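Local coordinates for type III chaperone protein ShcA (Pseudomonas syringae pv. tomato, PDB 4G6T) that probably binds a type III secretion effector as a class IA chaperone of the CesT family, keeping it competent for export, at residues 41-46 and 116-121; 52-57 and 104-109. One frame throughout, in Å; residues are numbered along the deposited sequence.

In the fold
Both contacts lay the C-terminal helix 108-127, or the loop leading into it, against one face of the antiparallel sheet, on the neighbouring strands 41-48 and 53-59. Contact 1 lies in the core, its centre about 5 Å from the centre of the chain, and is wholly apolar: its four touching side chains are all buried. Contact 2, about 13 Å away between centres, reaches the edge of the fold, where a leucine pair gives way to two exposed glutamates and a bridging water. The strands themselves are laced together between the contacts, with probable hydrogen bonds from Thr44 N to Ile57 O and from Leu55 N to Ser46 O, while Leu45 packs on Leu56.

Contact 1 of 2, residues 41-46 and 116-121; sequences FALTLS and AGLLEW
Leu119 meets the strand through one methyl, CD2, which is shared between Phe41 and Leu43. The methyl lies 3.8 Å from Phe41 CD2 and also near CB and CG of that residue, so it touches the root of the aromatic side chain and the adjoining ring atoms. On its other contact, Leu119 CD2 is 3.8 Å from Leu43 CD1, and these two leucine side chains run at about a right angle. Leu43 CD1 serves a second partner as well: it approaches Leu118 CD2 to 3.9 Å, the two leucines reaching toward each other tip to tip. Two consecutive helix residues thus close on two alternate strand residues, whose side chains emerge on the same face of the sheet.

With CG opposite the backbone N in Leu118 (chi1 -180°) and opposite the carbonyl carbon in Leu119 (chi1 -72°), the ends of both side chains come nearer the strand than their first bonds point. The helix and strand segments run at 142° to each other, with a closest axis approach of 10.2 Å, a separation filled by these interlocking methyls and the ring.

Around this group, Phe41 also packs on Met122 and Arg123 of the next helical turn, and Leu118 rests on Leu56 of strand 53-59 and on Pro84. Leu43 touches Met35 of strand 32-37. Ala42 and Thr44, pointing away from the helix, each pack on an aromatic side chain of another protein's chain, consistent with an effector-binding chaperone. The contact thereby holds helix 108-127 against one face of the sheet, obliquely antiparallel to strand 41-48, which is hydrogen-bonded between strands 32-37 and 53-59.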
loop_
_atom_site.group_PDB
_atom_site.type_symbol
_atom_site.label_atom_id
_atom_site.label_comp_id
_atom_site.label_asym_id
_atom_site.label_seq_id
_atom_site.Cartn_x
_atom_site.Cartn_y
_atom_site.Cartn_z
ATOM N N PHE A 41 5.839 -9.957 2.123
ATOM C CA PHE A 41 4.607 -9.270 2.443
ATOM C C PHE A 41 4.045 -8.564 1.212
ATOM O O PHE A 41 4.789 -7.901 0.458
ATOM C CB PHE A 41 4.831 -8.241 3.514
ATOM C CG PHE A 41 5.162 -8.805 4.837
ATOM C CD1 PHE A 41 4.198 -9.577 5.498
ATOM C CD2 PHE A 41 6.339 -8.519 5.456
ATOM C CE1 PHE A 41 4.459 -10.086 6.732
ATOM C CE2 PHE A 41 6.591 -9.014 6.722
ATOM C CZ PHE A 41 5.645 -9.813 7.344
ATOM N N ALA A 42 2.739 -8.608 1.074
ATOM C CA ALA A 42 2.030 -7.895 0.066
ATOM C C ALA A 42 1.400 -6.617 0.609
ATOM O O ALA A 42 0.635 -6.729 1.560
ATOM C CB ALA A 42 0.982 -8.773 -0.595
ATOM N N LEU A 43 1.697 -5.464 0.010
ATOM C CA LEU A 43 1.305 -4.137 0.563
ATOM C C LEU A 43 0.852 -3.312 -0.622
ATOM O O LEU A 43 1.365 -3.415 -1.759
ATOM C CB LEU A 43 2.431 -3.479 1.341
ATOM C CG LEU A 43 2.194 -2.320 2.336
ATOM C CD1 LEU A 43 3.170 -2.355 3.496
ATOM C CD2 LEU A 43 2.297 -0.973 1.626
ATOM N N THR A 44 -0.155 -2.481 -0.427
ATOM C CA THR A 44 -0.611 -1.571 -1.453
ATOM C C THR A 44 -0.773 -0.198 -0.870
ATOM O O THR A 44 -1.259 -0.052 0.262
ATOM C CB THR A 44 -1.878 -1.961 -2.194
ATOM O OG1 THR A 44 -1.736 -3.323 -2.672
ATOM C CG2 THR A 44 -1.951 -1.050 -3.412
ATOM N N LEU A 45 -0.324 0.816 -1.581
ATOM C CA LEU A 45 -0.677 2.205 -1.246
ATOM C C LEU A 45 -1.785 2.652 -2.170
ATOM O O LEU A 45 -1.693 2.484 -3.409
ATOM C CB LEU A 45 0.503 3.109 -1.441
ATOM C CG LEU A 45 1.753 2.943 -0.639
ATOM C CD1 LEU A 45 2.823 3.952 -1.018
ATOM C CD2 LEU A 45 1.480 2.976 0.858
ATOM N N SER A 46 -2.860 3.231 -1.621
ATOM C CA SER A 46 -4.044 3.556 -2.380
ATOM C C SER A 46 -4.448 5.001 -2.101
ATOM O O SER A 46 -4.588 5.370 -0.924
ATOM C CB SER A 46 -5.198 2.622 -2.036
ATOM O OG SER A 46 -6.349 2.759 -2.854
ATOM N N ALA A 116 6.435 0.765 8.158
ATOM C CA ALA A 116 7.162 -0.190 9.075
ATOM C C ALA A 116 6.186 -0.674 10.143
ATOM O O ALA A 116 6.152 -1.850 10.509
ATOM C CB ALA A 116 8.350 0.421 9.671
ATOM N N GLY A 117 5.367 0.228 10.647
ATOM C CA GLY A 117 4.362 -0.175 11.661
ATOM C C GLY A 117 3.408 -1.208 11.143
ATOM O O GLY A 117 3.015 -2.182 11.861
ATOM N N LEU A 118 2.918 -1.024 9.944
ATOM C CA LEU A 118 2.015 -1.923 9.358
ATOM C C LEU A 118 2.672 -3.269 9.169
ATOM O O LEU A 118 2.029 -4.288 9.349
ATOM C CB LEU A 118 1.478 -1.377 8.008
ATOM C CG LEU A 118 0.503 -2.195 7.247
ATOM C CD1 LEU A 118 -0.731 -2.363 8.091
ATOM C CD2 LEU A 118 0.205 -1.661 5.874
ATOM N N LEU A 119 3.908 -3.250 8.656
ATOM C CA LEU A 119 4.621 -4.493 8.412
ATOM C C LEU A 119 4.816 -5.270 9.673
ATOM O O LEU A 119 4.684 -6.521 9.614
ATOM C CB LEU A 119 5.968 -4.203 7.706
ATOM C CG LEU A 119 5.779 -3.775 6.249
ATOM C CD1 LEU A 119 7.019 -2.991 5.744
ATOM C CD2 LEU A 119 5.378 -4.855 5.274
ATOM N N GLU A 120 5.214 -4.608 10.738
ATOM C CA GLU A 120 5.454 -5.338 11.996
ATOM C C GLU A 120 4.129 -5.889 12.559
ATOM O O GLU A 120 4.109 -7.006 13.140
ATOM C CB GLU A 120 6.248 -4.557 12.948
ATOM C CG GLU A 120 7.708 -4.241 12.451
ATOM C CD GLU A 120 8.422 -5.454 11.796
ATOM O OE1 GLU A 120 8.612 -6.474 12.488
ATOM O OE2 GLU A 120 8.714 -5.460 10.584
ATOM N N TRP A 121 3.026 -5.174 12.389
ATOM C CA TRP A 121 1.685 -5.669 12.729
ATOM C C TRP A 121 1.338 -6.902 11.957
ATOM O O TRP A 121 0.904 -7.927 12.531
ATOM C CB TRP A 121 0.683 -4.510 12.466
ATOM C CG TRP A 121 -0.800 -4.755 12.552
ATOM C CD1 TRP A 121 -1.717 -4.815 11.526
ATOM C CD2 TRP A 121 -1.591 -4.850 13.760
ATOM N NE1 TRP A 121 -3.003 -4.888 12.035
ATOM C CE2 TRP A 121 -2.943 -4.895 13.361
ATOM C CE3 TRP A 121 -1.268 -4.815 15.103
ATOM C CZ2 TRP A 121 -3.983 -4.988 14.321
ATOM C CZ3 TRP A 121 -2.294 -4.915 16.038
ATOM C CH2 TRP A 121 -3.607 -5.034 15.617
#

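Contact 2 of 2, residues 52-57 and 104-109; sequences ERLLLI and EKLSVP
Glu104, in a short 3-10 segment that runs on to Lys105, approaches Glu52 through a water. The water donates to Glu104 OE1 at 2.7 Å and to Glu52 O at 2.8 Å. The two carboxylates come closer than suits like charges, with Glu52 OE1 and Glu104 OE2 4.4 Å apart; a long, weak ion pair from Glu52 to Arg103 may ease the repulsion. Glu52 belongs to a G1 beta bulge, sharing Asp48 with Arg53, where the hairpin turns into strand 53-59.

Two residues on, Leu106 CD2 lies 3.9 Å from Leu54 CD2, and Leu106 CD1 and CD2 both approach Leu54 CB from the same side, each at 4.1 Å; the side chains cross at about a right angle. Leu54 holds CG anti to its N (chi1 -177°), which turns CD2 toward Leu106 CD2.

Ser107 N-caps the helix, its OG accepting from Thr110 N. Arg53 and Leu55 instead pack on apolar side chains of another protein's chain. Leu106 is packed by Tyr9 and Leu12 of helix 8-19 and by Ile101 of strand 95-102, while Leu54 touches Leu111, so the connection from strand 95-102 into helix 108-127 is seated between strand 53-59 and helix 8-19.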
loop_
_atom_site.group_PDB
_atom_site.type_symbol
_atom_site.label_atom_id
_atom_site.label_comp_id
_atom_site.label_asym_id
_atom_site.label_seq_id
_atom_site.Cartn_x
_atom_site.Cartn_y
_atom_site.Cartn_z
ATOM N N GLU A 52 -9.237 12.689 0.876
ATOM C CA GLU A 52 -7.990 13.336 1.211
ATOM C C GLU A 52 -7.181 12.499 2.189
ATOM O O GLU A 52 -6.701 12.925 3.169
ATOM C CB GLU A 52 -8.209 14.777 1.711
ATOM C CG GLU A 52 -8.875 15.623 0.643
ATOM C CD GLU A 52 -9.051 17.089 1.069
ATOM O OE1 GLU A 52 -8.044 17.771 1.374
ATOM O OE2 GLU A 52 -10.214 17.554 1.075
ATOM N N ARG A 53 -6.901 11.262 1.762
ATOM C CA ARG A 53 -6.107 10.393 2.605
ATOM C C ARG A 53 -5.368 9.353 1.738
ATOM O O ARG A 53 -5.862 8.998 0.660
ATOM C CB ARG A 53 -7.003 9.641 3.676
ATOM C CG ARG A 53 -8.159 8.879 3.082
ATOM C CD ARG A 53 -9.109 8.180 4.095
ATOM N NE ARG A 53 -9.956 7.286 3.367
ATOM C CZ ARG A 53 -10.436 6.114 3.832
ATOM N NH1 ARG A 53 -10.142 5.720 5.063
ATOM N NH2 ARG A 53 -11.088 5.368 3.011
ATOM N N LEU A 54 -4.273 8.876 2.269
ATOM C CA LEU A 54 -3.525 7.773 1.650
ATOM C C LEU A 54 -3.752 6.548 2.511
ATOM O O LEU A 54 -3.573 6.599 3.730
ATOM C CB LEU A 54 -2.075 8.139 1.610
ATOM C CG LEU A 54 -1.146 7.103 0.902
ATOM C CD1 LEU A 54 -1.453 6.985 -0.603
ATOM C CD2 LEU A 54 0.346 7.384 1.178
ATOM N N LEU A 55 -4.080 5.446 1.868
ATOM C CA LEU A 55 -4.257 4.166 2.589
ATOM C C LEU A 55 -3.078 3.273 2.365
ATOM O O LEU A 55 -2.629 3.149 1.220
ATOM C CB LEU A 55 -5.510 3.488 2.163
ATOM C CG LEU A 55 -6.796 4.308 2.378
ATOM C CD1 LEU A 55 -7.945 3.795 1.566
ATOM C CD2 LEU A 55 -7.036 4.379 3.864
ATOM N N LEU A 56 -2.624 2.679 3.443
ATOM C CA LEU A 56 -1.642 1.584 3.420
ATOM C C LEU A 56 -2.417 0.323 3.711
ATOM O O LEU A 56 -3.094 0.221 4.767
ATOM C CB LEU A 56 -0.587 1.799 4.455
ATOM C CG LEU A 56 0.431 2.920 4.335
ATOM C CD1 LEU A 56 -0.194 4.245 3.880
ATOM C CD2 LEU A 56 1.258 3.138 5.566
ATOM N N ILE A 57 -2.353 -0.677 2.841
ATOM C CA ILE A 57 -3.163 -1.859 2.954
ATOM C C ILE A 57 -2.278 -3.068 2.814
ATOM O O ILE A 57 -1.418 -3.113 1.918
ATOM C CB ILE A 57 -4.235 -1.960 1.888
ATOM C CG1 ILE A 57 -5.041 -0.631 1.742
ATOM C CG2 ILE A 57 -5.226 -3.103 2.178
ATOM C CD1 ILE A 57 -5.974 -0.511 0.566
ATOM N N GLU A 104 -2.987 16.003 5.056
ATOM C CA GLU A 104 -2.346 16.982 5.968
ATOM C C GLU A 104 -1.157 16.475 6.764
ATOM O O GLU A 104 -0.342 17.235 7.239
ATOM C CB GLU A 104 -3.395 17.481 7.008
ATOM C CG GLU A 104 -4.606 18.254 6.461
ATOM C CD GLU A 104 -5.799 17.416 5.911
ATOM O OE1 GLU A 104 -5.732 16.153 5.785
ATOM O OE2 GLU A 104 -6.839 18.048 5.557
ATOM N N LYS A 105 -1.101 15.172 7.042
ATOM C CA LYS A 105 -0.053 14.593 7.834
ATOM C C LYS A 105 1.009 13.838 7.038
ATOM O O LYS A 105 1.957 13.333 7.617
ATOM C CB LYS A 105 -0.672 13.613 8.837
ATOM C CG LYS A 105 -1.426 14.325 9.962
ATOM C CD LYS A 105 -2.396 13.430 10.737
ATOM C CE LYS A 105 -3.462 14.234 11.500
ATOM N NZ LYS A 105 -4.152 15.351 10.748
ATOM N N LEU A 106 0.873 13.783 5.725
ATOM C CA LEU A 106 1.798 13.011 4.924
ATOM C C LEU A 106 3.140 13.686 4.822
ATOM O O LEU A 106 3.257 14.936 4.703
ATOM C CB LEU A 106 1.276 12.790 3.516
ATOM C CG LEU A 106 0.135 11.821 3.306
ATOM C CD1 LEU A 106 -0.514 11.924 1.918
ATOM C CD2 LEU A 106 0.749 10.430 3.544
ATOM N N SER A 107 4.154 12.873 4.896
ATOM C CA SER A 107 5.535 13.240 4.673
ATOM C C SER A 107 6.305 11.993 4.434
ATOM O O SER A 107 5.817 10.897 4.729
ATOM C CB SER A 107 6.158 13.943 5.889
ATOM O OG SER A 107 6.380 13.044 7.018
ATOM N N VAL A 108 7.523 12.098 3.929
ATOM C CA VAL A 108 8.293 10.906 3.665
ATOM C C VAL A 108 8.613 10.154 4.973
ATOM O O VAL A 108 8.366 8.925 5.039
ATOM C CB VAL A 108 9.547 11.198 2.795
ATOM C CG1 VAL A 108 10.450 9.993 2.747
ATOM C CG2 VAL A 108 9.086 11.548 1.387
ATOM N N PRO A 109 9.068 10.832 6.040
ATOM C CA PRO A 109 9.319 10.060 7.300
ATOM C C PRO A 109 8.048 9.432 7.877
ATOM O O PRO A 109 8.143 8.306 8.398
ATOM C CB PRO A 109 9.888 11.084 8.263
ATOM C CG PRO A 109 10.448 12.178 7.363
ATOM C CD PRO A 109 9.534 12.233 6.178
HETATM O O HOH W 1 -7.724 14.400 5.301
#